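Side-chain contacts in metallo-beta-lactamase family protein (Staphylococcus aureus, PDB 3R2U), which is probably an iron-binding enzyme of the metallo-beta-lactamase superfamily, joined to rhodanese-like modules, and may act in sulfur metabolism: residues 171-176 with 238-243; 270-275 with 333-338. All blocks are in the same frame, centred on the assembly; numbering follows the deposited sequence.

Interaction 1 of 2, residues 171-176 with 238-243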
loop_
_atom_site.group_PDB
_atom_site.type_symbol
_atom_site.label_atom_id
_atom_site.label_comp_id
_atom_site.label_asym_id
_atom_site.label_seq_id
_atom_site.Cartn_x
_atom_site.Cartn_y
_atom_site.Cartn_z
ATOM N N ILE A 171 33.952 -13.814 1.600
ATOM C CA ILE A 171 34.316 -13.001 0.433
ATOM C C ILE A 171 33.195 -12.042 0.050
ATOM O O ILE A 171 32.043 -12.472 -0.157
ATOM C CB ILE A 171 34.585 -13.859 -0.814
ATOM C CG1 ILE A 171 35.748 -14.837 -0.561
ATOM C CG2 ILE A 171 34.931 -12.951 -2.014
ATOM C CD1 ILE A 171 35.952 -15.803 -1.688
ATOM N N PHE A 172 33.527 -10.750 -0.054
ATOM C CA PHE A 172 32.566 -9.739 -0.507
ATOM C C PHE A 172 32.939 -9.338 -1.906
ATOM O O PHE A 172 33.968 -9.787 -2.436
ATOM C CB PHE A 172 32.604 -8.477 0.352
ATOM C CG PHE A 172 32.252 -8.701 1.786
ATOM C CD1 PHE A 172 31.036 -9.268 2.130
ATOM C CD2 PHE A 172 33.109 -8.285 2.796
ATOM C CE1 PHE A 172 30.690 -9.450 3.463
ATOM C CE2 PHE A 172 32.777 -8.455 4.134
ATOM C CZ PHE A 172 31.578 -9.052 4.471
ATOM N N VAL A 173 32.101 -8.515 -2.528
ATOM C CA VAL A 173 32.455 -7.967 -3.812
ATOM C C VAL A 173 33.462 -6.883 -3.504
ATOM O O VAL A 173 33.137 -5.904 -2.852
ATOM C CB VAL A 173 31.272 -7.351 -4.547
ATOM C CG1 VAL A 173 31.762 -6.648 -5.811
ATOM C CG2 VAL A 173 30.237 -8.416 -4.866
ATOM N N GLY A 174 34.698 -7.089 -3.912
ATOM C CA GLY A 174 35.745 -6.095 -3.706
ATOM C C GLY A 174 36.515 -6.167 -2.388
ATOM O O GLY A 174 37.449 -5.410 -2.198
ATOM N N ASP A 175 36.120 -7.042 -1.466
ATOM C CA ASP A 175 36.842 -7.141 -0.201
ATOM C C ASP A 175 36.520 -8.474 0.457
ATOM O O ASP A 175 35.870 -9.343 -0.153
ATOM C CB ASP A 175 36.468 -5.948 0.715
ATOM C CG ASP A 175 37.611 -5.517 1.626
ATOM O OD1 ASP A 175 38.401 -6.369 2.080
ATOM O OD2 ASP A 175 37.724 -4.302 1.886
ATOM N N ILE A 176 36.999 -8.646 1.691
ATOM C CA ILE A 176 36.767 -9.859 2.455
ATOM C C ILE A 176 36.450 -9.468 3.897
ATOM O O ILE A 176 36.723 -8.344 4.324
ATOM C CB ILE A 176 37.986 -10.831 2.415
ATOM C CG1 ILE A 176 39.224 -10.187 3.047
ATOM C CG2 ILE A 176 38.286 -11.262 0.980
ATOM C CD1 ILE A 176 40.434 -11.136 3.221
ATOM N N GLY A 238 36.980 -15.141 -10.737
ATOM C CA GLY A 238 38.005 -14.616 -11.617
ATOM C C GLY A 238 38.073 -13.104 -11.550
ATOM O O GLY A 238 39.148 -12.533 -11.665
ATOM N N TYR A 239 36.920 -12.451 -11.368
ATOM C CA TYR A 239 36.902 -10.990 -11.298
ATOM C C TYR A 239 37.506 -10.548 -9.970
ATOM O O TYR A 239 38.257 -9.580 -9.927
ATOM C CB TYR A 239 35.496 -10.390 -11.504
ATOM C CG TYR A 239 35.532 -8.867 -11.626
ATOM C CD1 TYR A 239 35.881 -8.255 -12.828
ATOM C CD2 TYR A 239 35.233 -8.049 -10.547
ATOM C CE1 TYR A 239 35.942 -6.871 -12.948
ATOM C CE2 TYR A 239 35.293 -6.644 -10.660
ATOM C CZ TYR A 239 35.645 -6.067 -11.862
ATOM O OH TYR A 239 35.700 -4.689 -11.999
ATOM N N GLU A 240 37.182 -11.261 -8.895
ATOM C CA GLU A 240 37.749 -10.935 -7.604
ATOM C C GLU A 240 39.263 -11.169 -7.601
ATOM O O GLU A 240 40.001 -10.408 -7.000
ATOM C CB GLU A 240 37.054 -11.707 -6.485
ATOM C CG GLU A 240 35.598 -11.307 -6.308
ATOM C CD GLU A 240 35.428 -9.828 -6.008
ATOM O OE1 GLU A 240 35.981 -9.372 -4.984
ATOM O OE2 GLU A 240 34.729 -9.131 -6.793
ATOM N N LYS A 241 39.737 -12.199 -8.304
ATOM C CA LYS A 241 41.176 -12.426 -8.379
ATOM C C LYS A 241 41.887 -11.238 -9.033
ATOM O O LYS A 241 43.011 -10.911 -8.667
ATOM C CB LYS A 241 41.504 -13.716 -9.129
ATOM C CG LYS A 241 41.126 -14.987 -8.363
ATOM C CD LYS A 241 41.591 -16.234 -9.116
ATOM C CE LYS A 241 41.425 -17.513 -8.310
ATOM N NZ LYS A 241 41.737 -18.706 -9.139
ATOM N N GLN A 242 41.227 -10.574 -9.979
ATOM C CA GLN A 242 41.805 -9.413 -10.642
ATOM C C GLN A 242 41.722 -8.122 -9.837
ATOM O O GLN A 242 42.596 -7.277 -9.946
ATOM C CB GLN A 242 41.062 -9.121 -11.960
ATOM C CG GLN A 242 41.157 -10.196 -13.010
ATOM C CD GLN A 242 42.512 -10.271 -13.654
ATOM O OE1 GLN A 242 43.171 -9.251 -13.868
ATOM N NE2 GLN A 242 42.930 -11.486 -14.001
ATOM N N THR A 243 40.663 -7.947 -9.055
ATOM C CA THR A 243 40.405 -6.650 -8.420
ATOM C C THR A 243 40.349 -6.600 -6.883
ATOM O O THR A 243 40.456 -5.528 -6.308
ATOM C CB THR A 243 39.058 -6.086 -8.942
ATOM O OG1 THR A 243 38.000 -6.993 -8.606
ATOM C CG2 THR A 243 39.096 -5.884 -10.476
HETATM O O HOH W 1 40.361 -4.782 -3.197
#

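Interaction 2 of 2, residues 270-275 with 333-338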
loop_
_atom_site.group_PDB
_atom_site.type_symbol
_atom_site.label_atom_id
_atom_site.label_comp_id
_atom_site.label_asym_id
_atom_site.label_seq_id
_atom_site.Cartn_x
_atom_site.Cartn_y
_atom_site.Cartn_z
ATOM N N PHE A 270 26.525 -4.849 17.594
ATOM C CA PHE A 270 27.174 -6.070 17.071
ATOM C C PHE A 270 27.376 -7.133 18.160
ATOM O O PHE A 270 27.017 -8.296 17.959
ATOM C CB PHE A 270 28.495 -5.749 16.356
ATOM C CG PHE A 270 28.331 -5.286 14.912
ATOM C CD1 PHE A 270 27.207 -4.574 14.496
ATOM C CD2 PHE A 270 29.347 -5.509 13.987
ATOM C CE1 PHE A 270 27.080 -4.134 13.169
ATOM C CE2 PHE A 270 29.234 -5.071 12.663
ATOM C CZ PHE A 270 28.098 -4.376 12.260
ATOM N N ALA A 271 27.904 -6.729 19.315
ATOM C CA ALA A 271 28.153 -7.674 20.396
ATOM C C ALA A 271 26.865 -8.355 20.838
ATOM O O ALA A 271 26.846 -9.550 21.135
ATOM C CB ALA A 271 28.814 -6.979 21.575
ATOM N N GLN A 272 25.778 -7.608 20.851
ATOM C CA GLN A 272 24.495 -8.153 21.299
ATOM C C GLN A 272 23.928 -9.104 20.277
ATOM O O GLN A 272 23.308 -10.090 20.640
ATOM C CB GLN A 272 23.497 -7.014 21.553
ATOM C CG GLN A 272 22.093 -7.443 22.063
ATOM C CD GLN A 272 22.119 -7.969 23.491
ATOM O OE1 GLN A 272 23.121 -7.853 24.194
ATOM N NE2 GLN A 272 21.020 -8.548 23.918
ATOM N N MET A 273 24.124 -8.799 18.988
ATOM C CA MET A 273 23.580 -9.637 17.909
ATOM C C MET A 273 24.192 -11.009 17.918
ATOM O O MET A 273 23.519 -12.000 17.651
ATOM C CB MET A 273 23.859 -9.015 16.531
ATOM C CG MET A 273 23.197 -7.714 16.283
ATOM S SD MET A 273 21.571 -7.850 15.559
ATOM C CE MET A 273 20.774 -9.067 16.550
ATOM N N LYS A 274 25.480 -11.056 18.193
ATOM C CA LYS A 274 26.218 -12.303 18.223
ATOM C C LYS A 274 25.641 -13.247 19.294
ATOM O O LYS A 274 25.554 -14.462 19.102
ATOM C CB LYS A 274 27.679 -12.001 18.537
ATOM C CG LYS A 274 28.665 -13.011 18.031
ATOM C CD LYS A 274 29.154 -12.621 16.628
ATOM C CE LYS A 274 30.318 -13.485 16.174
ATOM N NZ LYS A 274 29.924 -14.767 15.546
ATOM N N LYS A 275 25.288 -12.671 20.438
ATOM C CA LYS A 275 24.702 -13.439 21.552
ATOM C C LYS A 275 23.294 -13.890 21.204
ATOM O O LYS A 275 22.935 -15.026 21.437
ATOM C CB LYS A 275 24.648 -12.563 22.802
ATOM C CG LYS A 275 26.000 -12.005 23.236
ATOM C CD LYS A 275 25.809 -10.618 23.890
ATOM C CE LYS A 275 25.727 -10.621 25.392
ATOM N NZ LYS A 275 27.118 -10.543 25.944
ATOM N N LEU A 333 21.185 2.062 20.763
ATOM C CA LEU A 333 20.129 1.139 21.162
ATOM C C LEU A 333 20.542 0.378 22.396
ATOM O O LEU A 333 21.617 -0.189 22.432
ATOM C CB LEU A 333 19.796 0.144 20.026
ATOM C CG LEU A 333 18.504 -0.676 20.191
ATOM C CD1 LEU A 333 17.283 0.210 20.214
ATOM C CD2 LEU A 333 18.363 -1.696 19.085
ATOM N N ASN A 334 19.710 0.413 23.424
ATOM C CA ASN A 334 19.966 -0.365 24.629
ATOM C C ASN A 334 18.934 -1.525 24.653
ATOM O O ASN A 334 17.728 -1.302 24.884
ATOM C CB ASN A 334 19.859 0.530 25.857
ATOM C CG ASN A 334 20.276 -0.167 27.120
ATOM O OD1 ASN A 334 20.172 -1.388 27.244
ATOM N ND2 ASN A 334 20.749 0.609 28.077
ATOM N N TYR A 335 19.407 -2.754 24.391
ATOM C CA TYR A 335 18.523 -3.921 24.333
ATOM C C TYR A 335 17.842 -4.270 25.643
ATOM O O TYR A 335 16.864 -5.006 25.649
ATOM C CB TYR A 335 19.280 -5.157 23.814
ATOM C CG TYR A 335 19.546 -5.128 22.329
ATOM C CD1 TYR A 335 20.560 -4.341 21.803
ATOM C CD2 TYR A 335 18.788 -5.898 21.446
ATOM C CE1 TYR A 335 20.813 -4.318 20.460
ATOM C CE2 TYR A 335 19.056 -5.895 20.091
ATOM C CZ TYR A 335 20.067 -5.091 19.608
ATOM O OH TYR A 335 20.356 -5.028 18.271
ATOM N N ASP A 336 18.349 -3.742 26.741
ATOM C CA ASP A 336 17.812 -4.025 28.064
ATOM C C ASP A 336 16.722 -3.045 28.481
ATOM O O ASP A 336 16.210 -3.133 29.610
ATOM C CB ASP A 336 18.949 -3.982 29.098
ATOM C CG ASP A 336 20.094 -4.956 28.765
ATOM O OD1 ASP A 336 19.828 -6.019 28.207
ATOM O OD2 ASP A 336 21.260 -4.672 29.089
ATOM N N GLN A 337 16.390 -2.081 27.621
ATOM C CA GLN A 337 15.356 -1.109 27.978
ATOM C C GLN A 337 14.276 -1.002 26.921
ATOM O O GLN A 337 14.512 -1.247 25.742
ATOM C CB GLN A 337 15.965 0.290 28.153
ATOM C CG GLN A 337 17.057 0.382 29.198
ATOM C CD GLN A 337 17.551 1.809 29.431
ATOM O OE1 GLN A 337 16.887 2.793 29.066
ATOM N NE2 GLN A 337 18.703 1.924 30.088
ATOM N N GLU A 338 13.098 -0.624 27.366
ATOM C CA GLU A 338 11.998 -0.303 26.474
ATOM C C GLU A 338 12.261 1.123 25.985
ATOM O O GLU A 338 12.714 1.981 26.742
ATOM C CB GLU A 338 10.657 -0.371 27.201
ATOM C CG GLU A 338 10.373 -1.723 27.863
ATOM C CD GLU A 338 8.958 -1.791 28.474
ATOM O OE1 GLU A 338 8.839 -2.151 29.666
ATOM O OE2 GLU A 338 7.974 -1.467 27.771
#

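Interaction 1 of 2, residues 171-176 with 238-243
The backbone N-H of G174 is received by E240 through a fairly straight hydrogen bond, G174 N to E240 OE1 2.8 Å with an angle of 158° at the hydrogen. The donor comes in on the syn side of the carboxylate, 24° out of its plane. E240 reaches the loop because its chain folds at chi2 (-58°), bringing the carboxylate against the backbone of 172-174. Here the packing is tight: F172 O lies 3.3 Å from E240 OE1, two acceptors that cannot bond to each other, and the V173 side chain crosses that of E240 at about a right angle, V173 CG1 coming to 4.0 Å from E240 OE2. S235 and N244 supply further hydrogen bonds, to OE2 and OE1 respectively, so the buried carboxylate is gripped from three residues. In the metallo-beta-lactamase fold this loop follows strand 164-168 and the iron ligand D169, with the F172 side chain about 6 Å from the metal; helix 237-243 springs from the edge strand 235-236 of the same sheet. The loop is closed on itself by F172 N to D175 O, 2.7 Å, while G174 takes positive phi, with no side chain to collide with the carbonyl O of V173. Toward the partly exposed side the segments no longer touch directly. A water donates to G174 O at 3.1 Å and to T243 O at 3.2 Å, linking the loop to the last turn of the helix.

Interaction 2 of 2, residues 270-275 with 333-338
Q272 lays its aliphatic chain across the ring of Y335, and each atom of that chain finds a different part of the tyrosine. Q272 CB starts at the ring's margin, 4.0 Å from both CD1 and CE1 of Y335. With CG set opposite the backbone nitrogen (chi1 -179°), the next methylene is carried out over the ring itself: Q272 CG sits 3.5 Å from the centroid of the Y335 ring and only 13° off its normal, a CH-pi contact over the face. The chain then bends at chi2, so that Q272 CD turns toward the root of the tyrosine, at 4.0 Å from Y335 CG. Q272 NE2 ends beside the tyrosine methylene, 3.8 Å from Y335 CB, and the amide plane is inclined 32° to the ring. The glutamine and tyrosine chains thus run antiparallel past one another. At the far end of the tyrosine, M273 SD approaches Y335 OH at 4.1 Å, the M273 and Y335 side chains crossing at about a right angle, while the hydroxyl is hydrogen-bonded to I358 O. H269 and I276 of the same helix also touch Y335. Its backbone is shaped by a type I beta turn from N334 to Q337, braced by an Asx turn in which D336 N donates to N334 OD1 at 3.0 Å. Helix 269-279 packs on loops of the iron-binding part, and 333-338 leads into strand 339-342 of a four-stranded parallel sheet. An aromatic presented by a turn and covered on one face by a helix glutamine is here consistent with a domain interface, between the metallo-beta-lactamase fold and what is probably a further rhodanese-like module.

The two contacts bury similar areas but differ in chemistry and place. Interaction 1 is largely buried and lies within the metallo-beta-lactamase fold, joining a loop near the iron to a helix at the sheet edge; its core is a polar one, a carboxylate held by backbone and side-chain donors. Interaction 2 is partly buried and joins helix 269-279, which packs on the iron-binding part, to the turn before strand 339-342 of what is probably a second domain, with no hydrogen bond between its segments and a ring-centred CH-pi contact instead. They share no secondary-structure element and lie in series along the chain, on opposite sides of its centre. The centres of interaction 1 and interaction 2 are about 32 Å apart.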